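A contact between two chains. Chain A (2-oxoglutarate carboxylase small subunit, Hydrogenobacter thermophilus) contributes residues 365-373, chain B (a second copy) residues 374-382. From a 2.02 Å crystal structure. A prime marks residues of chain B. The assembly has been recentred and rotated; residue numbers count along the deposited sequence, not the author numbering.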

ATOM      1  N   ARG A 365       9.177  10.929  16.654  1.00 28.79           N
ATOM      2  CA  ARG A 365       9.009   9.540  16.253  1.00 29.63           C
ATOM      3  C   ARG A 365       8.043   9.452  15.070  1.00 29.34           C
ATOM      4  O   ARG A 365       7.041  10.171  15.006  1.00 22.78           O
ATOM      5  CB  ARG A 365       8.528   8.682  17.422  1.00 30.94           C
ATOM      6  CG  ARG A 365       9.529   8.531  18.597  1.00 33.97           C
ATOM      7  CD  ARG A 365       8.828   8.011  19.859  1.00 40.08           C
ATOM      8  NE  ARG A 365       9.703   8.094  21.033  1.00 55.35           N
ATOM      9  N   TYR A 366       8.371   8.589  14.108  1.00 23.39           N
ATOM     10  CA  TYR A 366       7.529   8.466  12.918  1.00 22.73           C
ATOM     11  C   TYR A 366       7.703   7.068  12.341  1.00 23.74           C
ATOM     12  O   TYR A 366       8.802   6.705  11.909  1.00 26.36           O
ATOM     13  CB  TYR A 366       7.890   9.527  11.882  1.00 23.09           C
ATOM     14  CG  TYR A 366       6.881   9.678  10.799  1.00 21.20           C
ATOM     15  CD1 TYR A 366       5.637  10.252  11.055  1.00 22.46           C
ATOM     16  CD2 TYR A 366       7.131   9.211   9.535  1.00 24.99           C
ATOM     17  CE1 TYR A 366       4.697  10.405  10.057  1.00 21.72           C
ATOM     18  CE2 TYR A 366       6.183   9.323   8.527  1.00 30.01           C
ATOM     19  CZ  TYR A 366       4.958   9.907   8.798  1.00 25.45           C
ATOM     20  OH  TYR A 366       4.020  10.031   7.796  1.00 26.14           O
ATOM     21  N   TYR A 367       6.642   6.285  12.352  1.00 22.24           N
ATOM     22  CA  TYR A 367       6.677   4.971  11.730  1.00 24.54           C
ATOM     23  C   TYR A 367       5.408   4.812  10.919  1.00 26.36           C
ATOM     24  O   TYR A 367       4.312   4.921  11.471  1.00 24.55           O
ATOM     25  CB  TYR A 367       6.781   3.840  12.742  1.00 23.86           C
ATOM     26  CG  TYR A 367       6.550   2.480  12.088  1.00 21.24           C
ATOM     27  CD1 TYR A 367       7.578   1.817  11.413  1.00 24.28           C
ATOM     28  CD2 TYR A 367       5.288   1.868  12.125  1.00 21.69           C
ATOM     29  CE1 TYR A 367       7.359   0.543  10.824  1.00 23.86           C
ATOM     30  CE2 TYR A 367       5.056   0.657  11.539  1.00 19.91           C
ATOM     31  CZ  TYR A 367       6.083   0.005  10.867  1.00 26.80           C
ATOM     32  OH  TYR A 367       5.808  -1.229  10.327  1.00 27.38           O
ATOM     33  N   VAL A 368       5.559   4.526   9.627  1.00 24.13           N
ATOM     34  CA  VAL A 368       4.455   4.366   8.689  1.00 24.70           C
ATOM     35  C   VAL A 368       4.031   2.897   8.590  1.00 23.85           C
ATOM     36  O   VAL A 368       4.853   2.045   8.227  1.00 27.32           O
ATOM     37  CB  VAL A 368       4.889   4.900   7.310  1.00 28.86           C
ATOM     38  CG1 VAL A 368       3.794   4.748   6.306  1.00 33.65           C
ATOM     39  CG2 VAL A 368       5.276   6.341   7.406  1.00 35.19           C
ATOM     40  N   PRO A 369       2.772   2.552   8.810  1.00 23.82           N
ATOM     41  CA  PRO A 369       2.373   1.148   8.645  1.00 26.99           C
ATOM     42  C   PRO A 369       2.300   0.747   7.177  1.00 24.42           C
ATOM     43  O   PRO A 369       2.110   1.572   6.289  1.00 24.12           O
ATOM     44  CB  PRO A 369       0.997   1.095   9.307  1.00 27.14           C
ATOM     45  CG  PRO A 369       0.429   2.440   9.004  1.00 35.62           C
ATOM     46  CD  PRO A 369       1.605   3.409   9.107  1.00 26.53           C
ATOM     47  N   GLY A 370       2.463  -0.550   6.931  1.00 29.55           N
ATOM     48  CA  GLY A 370       2.301  -1.100   5.597  1.00 27.75           C
ATOM     49  C   GLY A 370       1.757  -2.515   5.690  1.00 27.13           C
ATOM     50  O   GLY A 370       1.859  -3.176   6.726  1.00 30.89           O
ATOM     51  N   GLY A 371       1.129  -2.955   4.606  1.00 28.87           N
ATOM     52  CA  GLY A 371       0.697  -4.328   4.512  1.00 25.60           C
ATOM     53  C   GLY A 371      -0.306  -4.545   3.390  1.00 27.28           C
ATOM     54  O   GLY A 371      -0.576  -3.669   2.551  1.00 24.70           O
ATOM     55  N   PHE A 372      -0.852  -5.759   3.411  1.00 26.01           N
ATOM     56  CA  PHE A 372      -1.886  -6.160   2.471  1.00 24.20           C
ATOM     57  C   PHE A 372      -3.072  -5.216   2.644  1.00 25.50           C
ATOM     58  O   PHE A 372      -3.564  -5.017   3.761  1.00 29.63           O
ATOM     59  CB  PHE A 372      -2.253  -7.624   2.771  1.00 26.08           C
ATOM     60  CG  PHE A 372      -3.338  -8.208   1.891  1.00 32.91           C
ATOM     61  CD1 PHE A 372      -4.674  -7.826   2.037  1.00 40.74           C
ATOM     62  CD2 PHE A 372      -3.026  -9.156   0.943  1.00 36.75           C
ATOM     63  CE1 PHE A 372      -5.672  -8.367   1.208  1.00 41.85           C
ATOM     64  CE2 PHE A 372      -4.016  -9.712   0.113  1.00 39.10           C
ATOM     65  CZ  PHE A 372      -5.331  -9.320   0.246  1.00 41.93           C
ATOM     66  N   GLY A 373      -3.486  -4.584   1.551  1.00 22.46           N
ATOM     67  CA  GLY A 373      -4.622  -3.685   1.575  1.00 26.87           C
ATOM     68  C   GLY A 373      -4.407  -2.335   2.235  1.00 27.23           C
ATOM     69  O   GLY A 373      -5.383  -1.630   2.491  1.00 24.98           O
TER
ATOM     70  N   ILE B 374       1.311   0.445  -4.437  1.00 22.48           N
ATOM     71  CA  ILE B 374       2.558   0.261  -3.705  1.00 24.83           C
ATOM     72  C   ILE B 374       2.257  -0.277  -2.314  1.00 25.08           C
ATOM     73  O   ILE B 374       1.347   0.205  -1.614  1.00 26.96           O
ATOM     74  CB  ILE B 374       3.364   1.563  -3.616  1.00 24.72           C
ATOM     75  CG1 ILE B 374       3.916   1.960  -4.962  1.00 30.52           C
ATOM     76  CG2 ILE B 374       4.557   1.409  -2.699  1.00 25.81           C
ATOM     77  CD1 ILE B 374       4.232   3.427  -5.020  1.00 30.24           C
ATOM     78  N   ARG B 375       3.026  -1.276  -1.915  1.00 22.97           N
ATOM     79  CA  ARG B 375       2.966  -1.843  -0.582  1.00 22.83           C
ATOM     80  C   ARG B 375       4.375  -1.916  -0.046  1.00 24.47           C
ATOM     81  O   ARG B 375       5.316  -2.278  -0.761  1.00 21.11           O
ATOM     82  CB  ARG B 375       2.344  -3.243  -0.621  1.00 24.35           C
ATOM     83  CG  ARG B 375       2.302  -4.056   0.657  1.00 23.68           C
ATOM     84  CD  ARG B 375       1.770  -5.463   0.306  1.00 25.99           C
ATOM     85  NE  ARG B 375       1.892  -6.426   1.394  1.00 26.87           N
ATOM     86  CZ  ARG B 375       1.408  -7.672   1.344  1.00 29.77           C
ATOM     87  NH1 ARG B 375       0.804  -8.109   0.225  1.00 25.09           N
ATOM     88  NH2 ARG B 375       1.514  -8.461   2.419  1.00 28.79           N
ATOM     89  N   VAL B 376       4.524  -1.614   1.223  1.00 24.02           N
ATOM     90  CA  VAL B 376       5.824  -1.674   1.865  1.00 28.75           C
ATOM     91  C   VAL B 376       5.729  -2.562   3.091  1.00 24.42           C
ATOM     92  O   VAL B 376       4.782  -2.450   3.882  1.00 28.59           O
ATOM     93  CB  VAL B 376       6.314  -0.274   2.244  1.00 29.86           C
ATOM     94  CG1 VAL B 376       7.748  -0.358   2.805  1.00 34.44           C
ATOM     95  CG2 VAL B 376       6.267   0.629   1.042  1.00 30.92           C
ATOM     96  N   GLU B 377       6.660  -3.492   3.212  1.00 23.99           N
ATOM     97  CA  GLU B 377       6.743  -4.355   4.393  1.00 22.12           C
ATOM     98  C   GLU B 377       8.028  -3.941   5.093  1.00 27.06           C
ATOM     99  O   GLU B 377       9.128  -4.155   4.557  1.00 23.75           O
ATOM    100  CB  GLU B 377       6.776  -5.846   4.049  1.00 29.17           C
ATOM    101  CG  GLU B 377       5.573  -6.395   3.372  1.00 32.04           C
ATOM    102  CD  GLU B 377       4.346  -6.565   4.250  1.00 35.04           C
ATOM    103  OE1 GLU B 377       4.476  -6.849   5.469  1.00 32.76           O
ATOM    104  OE2 GLU B 377       3.230  -6.451   3.684  1.00 32.48           O
ATOM    105  N   HIS B 378       7.920  -3.360   6.292  1.00 25.66           N
ATOM    106  CA  HIS B 378       9.150  -2.906   6.927  1.00 25.31           C
ATOM    107  C   HIS B 378       8.966  -2.743   8.431  1.00 28.04           C
ATOM    108  O   HIS B 378       7.847  -2.671   8.946  1.00 28.90           O
ATOM    109  CB  HIS B 378       9.635  -1.607   6.267  1.00 26.45           C
ATOM    110  CG  HIS B 378       8.899  -0.382   6.701  1.00 28.51           C
ATOM    111  ND1 HIS B 378       9.543   0.752   7.143  1.00 29.59           N
ATOM    112  CD2 HIS B 378       7.577  -0.136   6.846  1.00 31.72           C
ATOM    113  CE1 HIS B 378       8.654   1.664   7.477  1.00 27.52           C
ATOM    114  NE2 HIS B 378       7.454   1.137   7.351  1.00 29.13           N
ATOM    115  N   ALA B 379      10.086  -2.669   9.131  1.00 25.98           N
ATOM    116  CA  ALA B 379      10.049  -2.487  10.578  1.00 26.85           C
ATOM    117  C   ALA B 379      11.038  -1.414  11.003  1.00 25.82           C
ATOM    118  O   ALA B 379      11.582  -1.455  12.107  1.00 30.60           O
ATOM    119  CB  ALA B 379      10.315  -3.787  11.324  1.00 23.07           C
ATOM    120  N   SER B 380      11.261  -0.449  10.143  1.00 24.99           N
ATOM    121  CA  SER B 380      12.350   0.492  10.323  1.00 30.27           C
ATOM    122  C   SER B 380      11.855   1.913  10.547  1.00 34.75           C
ATOM    123  O   SER B 380      10.745   2.302  10.161  1.00 28.96           O
ATOM    124  CB  SER B 380      13.280   0.497   9.121  1.00 33.97           C
ATOM    125  OG  SER B 380      14.089  -0.655   9.100  1.00 38.70           O
ATOM    126  N   SER B 381      12.738   2.671  11.194  1.00 32.61           N
ATOM    127  CA  SER B 381      12.571   4.082  11.500  1.00 34.30           C
ATOM    128  C   SER B 381      13.976   4.644  11.636  1.00 34.20           C
ATOM    129  O   SER B 381      14.936   3.888  11.806  1.00 27.01           O
ATOM    130  CB  SER B 381      11.828   4.319  12.815  1.00 34.24           C
ATOM    131  OG  SER B 381      10.514   3.858  12.776  1.00 42.46           O
ATOM    132  N   LYS B 382      14.090   5.975  11.605  1.00 31.56           N
ATOM    133  CA  LYS B 382      15.348   6.592  12.012  1.00 27.77           C
ATOM    134  C   LYS B 382      15.805   5.981  13.325  1.00 30.17           C
ATOM    135  O   LYS B 382      14.994   5.736  14.219  1.00 30.93           O
ATOM    136  CB  LYS B 382      15.198   8.112  12.167  1.00 32.90           C
ATOM    137  CG  LYS B 382      16.339   8.779  12.917  1.00 32.76           C
ATOM    138  CD  LYS B 382      16.548  10.213  12.506  1.00 43.42           C
ATOM    139  CE  LYS B 382      17.771  10.794  13.237  1.00 45.70           C
ATOM    140  NZ  LYS B 382      17.835  10.248  14.649  1.00 57.00           N
TER
HETATM  141  O   HOH W   1      11.527   7.701  11.535  1.00 28.22           O
HETATM  142  O   HOH W   2       9.847   5.822  15.155  1.00 38.14           O
HETATM  143  O   HOH W   3       9.278   4.719   9.610  1.00 39.39           O
HETATM  144  O   HOH W   4       2.116  -6.163   7.181  1.00 29.94           O
HETATM  145  O   HOH W   5       5.168  -2.599   6.773  1.00 34.28           O
HETATM  146  O   HOH W   6       1.476  -0.905   2.446  1.00 23.26           O

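The two stretches run roughly antiparallel, their end-to-end directions 155° apart, and bury 433 Å² between them. The register is set by Tyr367 against Ser381′ (CA to CA 6.0 Å) and Gly370 against Val376′ (CA to CA 5.2 Å). Two direct hydrogen bonds cross the contact, both involving His378′; much of the remaining backbone polarity is met through water.

Arg365 makes no contact, and its side chain, modelled only as far as NE, leads away. At Tyr366 the backbone is engaged rather than the ring, which stays clear of the other stretch. Tyr366 O accepts from water 1 (O to O 2.9 Å), which in turn accepts from Lys382′ N (3.1 Å from the water O). It also accepts from water 3 (O to O 3.1 Å), which donates to Ser380′ O as well (O to O 2.9 Å). Tyr366 N donates weakly to water 2 (N to O 3.3 Å), which is also hydrogen-bonded to Ser381′ OG (O to OG 3.2 Å).

Tyr367 has the largest area covered by the other stretch, 75 Å². Its CA-to-CB bond points sideways, but with chi1 at 169° (t) the end of the side chain comes nearer, and Tyr367 OH donates to His378′ O at 2.9 Å. The same ring lies near-parallel to the His378′ imidazole, with planes at 15° and centroids 4.9 Å apart. The rings are slid so far that they barely overlap: Tyr367 CE1 sits over one face of the imidazole, 3.5 Å from His378′ NE2. Ser380′ O meets the tyrosine ring at its edge, 3.4 Å from Tyr367 CD1. A tyrosine suits this position because it combines a flat surface with a hydroxyl that reaches a backbone carbonyl.

Val368 contributes its carbonyl. His378′ NE2 donates to Val368 O at 2.9 Å with an N-H...O angle of 166°, and the acceptor lies near the imidazole plane, as a ring N-H requires. His378′ ND1 is hydrogen-bonded elsewhere in the structure, so both ring nitrogens are used. Pro369 points away and makes no contact.

At Gly370 the chains come close enough for a CA-H...O contact, Gly370 CA to Val376′ O at 3.3 Å with 143° at the hydrogen. An ideal CB here would lie 2.0 Å from Val376′ O, a clash, so the absent side chain permits the approach. Water 4 donates to both Gly370 O and Glu377′ OE1, its O 3.0 Å from each.

Gly371 is glycine for a different reason: at phi/psi 165/-171 a CB would jam against the preceding carbonyl O. Its N donates to water 6 (N to O 3.0 Å), and Gly371 CA packs 3.4 Å from Glu377′ OE2. That carboxylate oxygen holds Arg375′ in a salt bridge (Arg375′ NE to Glu377′ OE2 2.7 Å), and the extended arginine brings one guanidinium face under Phe372 N. Phe372 CB lies 3.9 Å from Arg375′ NH2, while the end of its side chain leads away. Gly373, with positive phi, lies beyond the contact.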